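Local atomic coordinates of DUF871 domain-containing protein (PDB entry 2P0O), a protein that is of unknown function but probably acts as a 6-phospho-N-acetylmuramidase of the MupG family, built on a TIM barrel followed by a cyclophilin-like domain. Residues G95-Y100 with E142-Y147. Sequence-based numbering, arbitrary orientation.
Sequences GLRMDY and EAWHNY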
ATOM      1  N   GLY A  95      15.840   6.124 -11.787  1.00 56.25           N
ATOM      2  CA  GLY A  95      16.523   5.913 -10.528  1.00 56.22           C
ATOM      3  C   GLY A  95      17.365   4.658 -10.510  1.00 56.70           C
ATOM      4  O   GLY A  95      17.016   3.648 -11.129  1.00 55.70           O
ATOM      5  N   LEU A  96      18.493   4.738  -9.815  1.00 57.32           N
ATOM      6  CA  LEU A  96      19.309   3.563  -9.559  1.00 59.10           C
ATOM      7  C   LEU A  96      19.589   3.376  -8.071  1.00 59.88           C
ATOM      8  O   LEU A  96      19.902   4.325  -7.354  1.00 59.25           O
ATOM      9  CB  LEU A  96      20.603   3.571 -10.374  1.00 58.82           C
ATOM     10  CG  LEU A  96      20.396   3.443 -11.889  1.00 59.96           C
ATOM     11  CD1 LEU A  96      21.630   3.949 -12.659  1.00 58.96           C
ATOM     12  CD2 LEU A  96      19.996   2.009 -12.291  1.00 58.75           C
ATOM     13  N   ARG A  97      19.411   2.141  -7.625  1.00 61.80           N
ATOM     14  CA  ARG A  97      19.794   1.715  -6.284  1.00 63.61           C
ATOM     15  C   ARG A  97      20.951   0.739  -6.441  1.00 64.92           C
ATOM     16  O   ARG A  97      20.764  -0.419  -6.834  1.00 64.58           O
ATOM     17  CB  ARG A  97      18.615   1.084  -5.562  1.00 63.07           C
ATOM     18  CG  ARG A  97      18.880   0.685  -4.091  1.00 65.23           C
ATOM     19  CD  ARG A  97      17.536   0.633  -3.366  1.00 66.86           C
ATOM     20  NE  ARG A  97      17.627   0.260  -1.952  1.00 69.12           N
ATOM     21  CZ  ARG A  97      17.372  -0.955  -1.473  1.00 67.71           C
ATOM     22  NH1 ARG A  97      17.027  -1.942  -2.292  1.00 67.33           N
ATOM     23  NH2 ARG A  97      17.459  -1.182  -0.172  1.00 68.32           N
HETATM   24  N   MSE A  98      22.155   1.243  -6.176  1.00 66.75           N
HETATM   25  CA  MSE A  98      23.370   0.462  -6.313  1.00 69.00           C
HETATM   26  C   MSE A  98      23.781  -0.074  -4.950  1.00 70.21           C
HETATM   27  O   MSE A  98      23.615   0.567  -3.917  1.00 70.44           O
HETATM   28  CB  MSE A  98      24.497   1.306  -6.884  1.00 69.15           C
HETATM   29  CG  MSE A  98      24.132   2.097  -8.117  1.00 70.60           C
HETATM   30 SE   MSE A  98      23.604   1.042  -9.683  1.00 73.73          SE
HETATM   31  CE  MSE A  98      25.189  -0.054  -9.999  1.00 68.60           C
ATOM     32  N   ASP A  99      24.311  -1.270  -4.947  1.00 71.76           N
ATOM     33  CA  ASP A  99      24.525  -1.932  -3.682  1.00 73.87           C
ATOM     34  C   ASP A  99      25.929  -2.439  -3.742  1.00 73.38           C
ATOM     35  O   ASP A  99      26.691  -2.307  -2.781  1.00 73.97           O
ATOM     36  CB  ASP A  99      23.485  -3.050  -3.474  1.00 74.64           C
ATOM     37  CG  ASP A  99      22.137  -2.723  -4.155  1.00 77.93           C
ATOM     38  OD1 ASP A  99      22.059  -2.887  -5.408  1.00 78.94           O
ATOM     39  OD2 ASP A  99      21.183  -2.269  -3.453  1.00 81.05           O
ATOM     40  N   TYR A 100      26.287  -2.954  -4.908  1.00 72.89           N
ATOM     41  CA  TYR A 100      27.627  -3.423  -5.099  1.00 72.22           C
ATOM     42  C   TYR A 100      28.358  -2.404  -5.950  1.00 71.59           C
ATOM     43  O   TYR A 100      27.754  -1.816  -6.846  1.00 72.04           O
ATOM     44  CB  TYR A 100      27.616  -4.812  -5.742  1.00 72.62           C
ATOM     45  N   GLU A 142      16.653   8.621  -2.266  1.00 58.74           N
ATOM     46  CA  GLU A 142      15.505   7.857  -1.781  1.00 58.27           C
ATOM     47  C   GLU A 142      16.010   6.716  -0.926  1.00 58.46           C
ATOM     48  O   GLU A 142      16.738   5.847  -1.419  1.00 58.57           O
ATOM     49  CB  GLU A 142      14.678   7.319  -2.953  1.00 58.05           C
ATOM     50  CG  GLU A 142      14.220   8.433  -3.881  1.00 58.77           C
ATOM     51  CD  GLU A 142      13.363   7.994  -5.059  1.00 60.34           C
ATOM     52  OE1 GLU A 142      13.179   6.775  -5.305  1.00 62.09           O
ATOM     53  OE2 GLU A 142      12.840   8.901  -5.741  1.00 61.14           O
ATOM     54  N   ALA A 143      15.665   6.722   0.356  1.00 57.78           N
ATOM     55  CA  ALA A 143      16.092   5.635   1.219  1.00 57.63           C
ATOM     56  C   ALA A 143      15.005   4.582   1.146  1.00 57.57           C
ATOM     57  O   ALA A 143      13.877   4.837   1.585  1.00 58.17           O
ATOM     58  CB  ALA A 143      16.299   6.132   2.646  1.00 57.76           C
ATOM     59  N   TRP A 144      15.331   3.440   0.538  1.00 57.02           N
ATOM     60  CA  TRP A 144      14.386   2.316   0.376  1.00 56.26           C
ATOM     61  C   TRP A 144      14.603   1.235   1.413  1.00 56.46           C
ATOM     62  O   TRP A 144      15.728   0.724   1.596  1.00 56.38           O
ATOM     63  CB  TRP A 144      14.520   1.644  -0.994  1.00 55.47           C
ATOM     64  CG  TRP A 144      14.010   2.426  -2.116  1.00 55.18           C
ATOM     65  CD1 TRP A 144      14.561   3.567  -2.634  1.00 53.91           C
ATOM     66  CD2 TRP A 144      12.851   2.144  -2.906  1.00 54.53           C
ATOM     67  NE1 TRP A 144      13.812   4.016  -3.683  1.00 56.61           N
ATOM     68  CE2 TRP A 144      12.751   3.172  -3.876  1.00 55.37           C
ATOM     69  CE3 TRP A 144      11.863   1.148  -2.867  1.00 56.42           C
ATOM     70  CZ2 TRP A 144      11.727   3.214  -4.832  1.00 55.98           C
ATOM     71  CZ3 TRP A 144      10.826   1.189  -3.811  1.00 54.41           C
ATOM     72  CH2 TRP A 144      10.768   2.217  -4.775  1.00 56.51           C
ATOM     73  N   HIS A 145      13.526   0.874   2.094  1.00 55.71           N
ATOM     74  CA  HIS A 145      13.559  -0.297   2.952  1.00 56.10           C
ATOM     75  C   HIS A 145      13.578  -1.538   2.099  1.00 55.41           C
ATOM     76  O   HIS A 145      13.269  -1.504   0.912  1.00 55.48           O
ATOM     77  CB  HIS A 145      12.329  -0.316   3.833  1.00 56.59           C
ATOM     78  CG  HIS A 145      12.408   0.656   4.959  1.00 56.14           C
ATOM     79  ND1 HIS A 145      13.081   0.375   6.131  1.00 55.99           N
ATOM     80  CD2 HIS A 145      11.893   1.898   5.100  1.00 54.65           C
ATOM     81  CE1 HIS A 145      12.989   1.415   6.940  1.00 58.02           C
ATOM     82  NE2 HIS A 145      12.272   2.351   6.337  1.00 57.30           N
ATOM     83  N   ASN A 146      13.970  -2.629   2.710  1.00 55.61           N
ATOM     84  CA  ASN A 146      13.956  -3.903   2.075  1.00 56.20           C
ATOM     85  C   ASN A 146      12.613  -4.567   2.231  1.00 56.29           C
ATOM     86  O   ASN A 146      11.749  -4.056   2.962  1.00 56.74           O
ATOM     87  CB  ASN A 146      15.014  -4.764   2.734  1.00 56.86           C
ATOM     88  CG  ASN A 146      16.419  -4.248   2.481  1.00 59.43           C
ATOM     89  OD1 ASN A 146      16.705  -3.687   1.428  1.00 61.57           O
ATOM     90  ND2 ASN A 146      17.322  -4.494   3.434  1.00 64.60           N
ATOM     91  N   TYR A 147      12.434  -5.702   1.548  1.00 55.57           N
ATOM     92  CA  TYR A 147      11.307  -6.608   1.839  1.00 55.31           C
ATOM     93  C   TYR A 147      11.793  -7.965   2.303  1.00 54.50           C
ATOM     94  O   TYR A 147      12.982  -8.274   2.217  1.00 53.90           O
ATOM     95  CB  TYR A 147      10.332  -6.743   0.663  1.00 55.96           C
ATOM     96  CG  TYR A 147      10.983  -7.087  -0.654  1.00 58.10           C
ATOM     97  CD1 TYR A 147      11.514  -8.351  -0.871  1.00 57.53           C
ATOM     98  CD2 TYR A 147      11.049  -6.153  -1.680  1.00 56.45           C
ATOM     99  CE1 TYR A 147      12.126  -8.693  -2.086  1.00 60.53           C
ATOM    100  CE2 TYR A 147      11.660  -6.476  -2.899  1.00 60.69           C
ATOM    101  CZ  TYR A 147      12.177  -7.753  -3.092  1.00 61.17           C
ATOM    102  OH  TYR A 147      12.762  -8.104  -4.278  1.00 63.62           O
TER
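Arg-97 reaches Asn-146 through one hydrogen bond, NH2 to OD1, at 3.1 Å. The N-H...O angle of 164° makes it nearly straight, and OD1 lies at the guanidinium edge, practically in its plane. Seen from the amide, NH2 is tilted out of the carbonyl plane, and the two flat groups are turned 61° against each other. Arg-97 NH2 also stands 3.1 Å from Trp-144 O. With CG anti to the backbone N (chi1 -176°) and the chain extended from there to NE, Arg-97 spans a gap of 8.6 Å between its CA and that of Trp-144.

Van der Waals packing comes from Trp-144 CB, which lies over one guanidinium face, 3.5 Å from Arg-97 NE. Beyond CB the indole turns away, where Trp-144 NE1 donates to Glu-142 OE1 (3.3 Å) on the anti lone pair, a bond that helps fix the ring's rotation.

The remaining Arg-97 nitrogens are also engaged: NH1 forms a salt bridge with Asp-69, and NE bonds to Leu-118 O, so the guanidinium is held in orientation and its buried charge is probably balanced by Asp-69. In the eight-stranded parallel barrel, strand 115-119 separates 95-98 from 141-144; Arg-97 therefore reaches past it to Trp-144 and the following loop at the C-terminal end of the barrel, where TIM barrels usually place the active site, while the Trp-144 indole stacks on Phe-175 of strand 173-178.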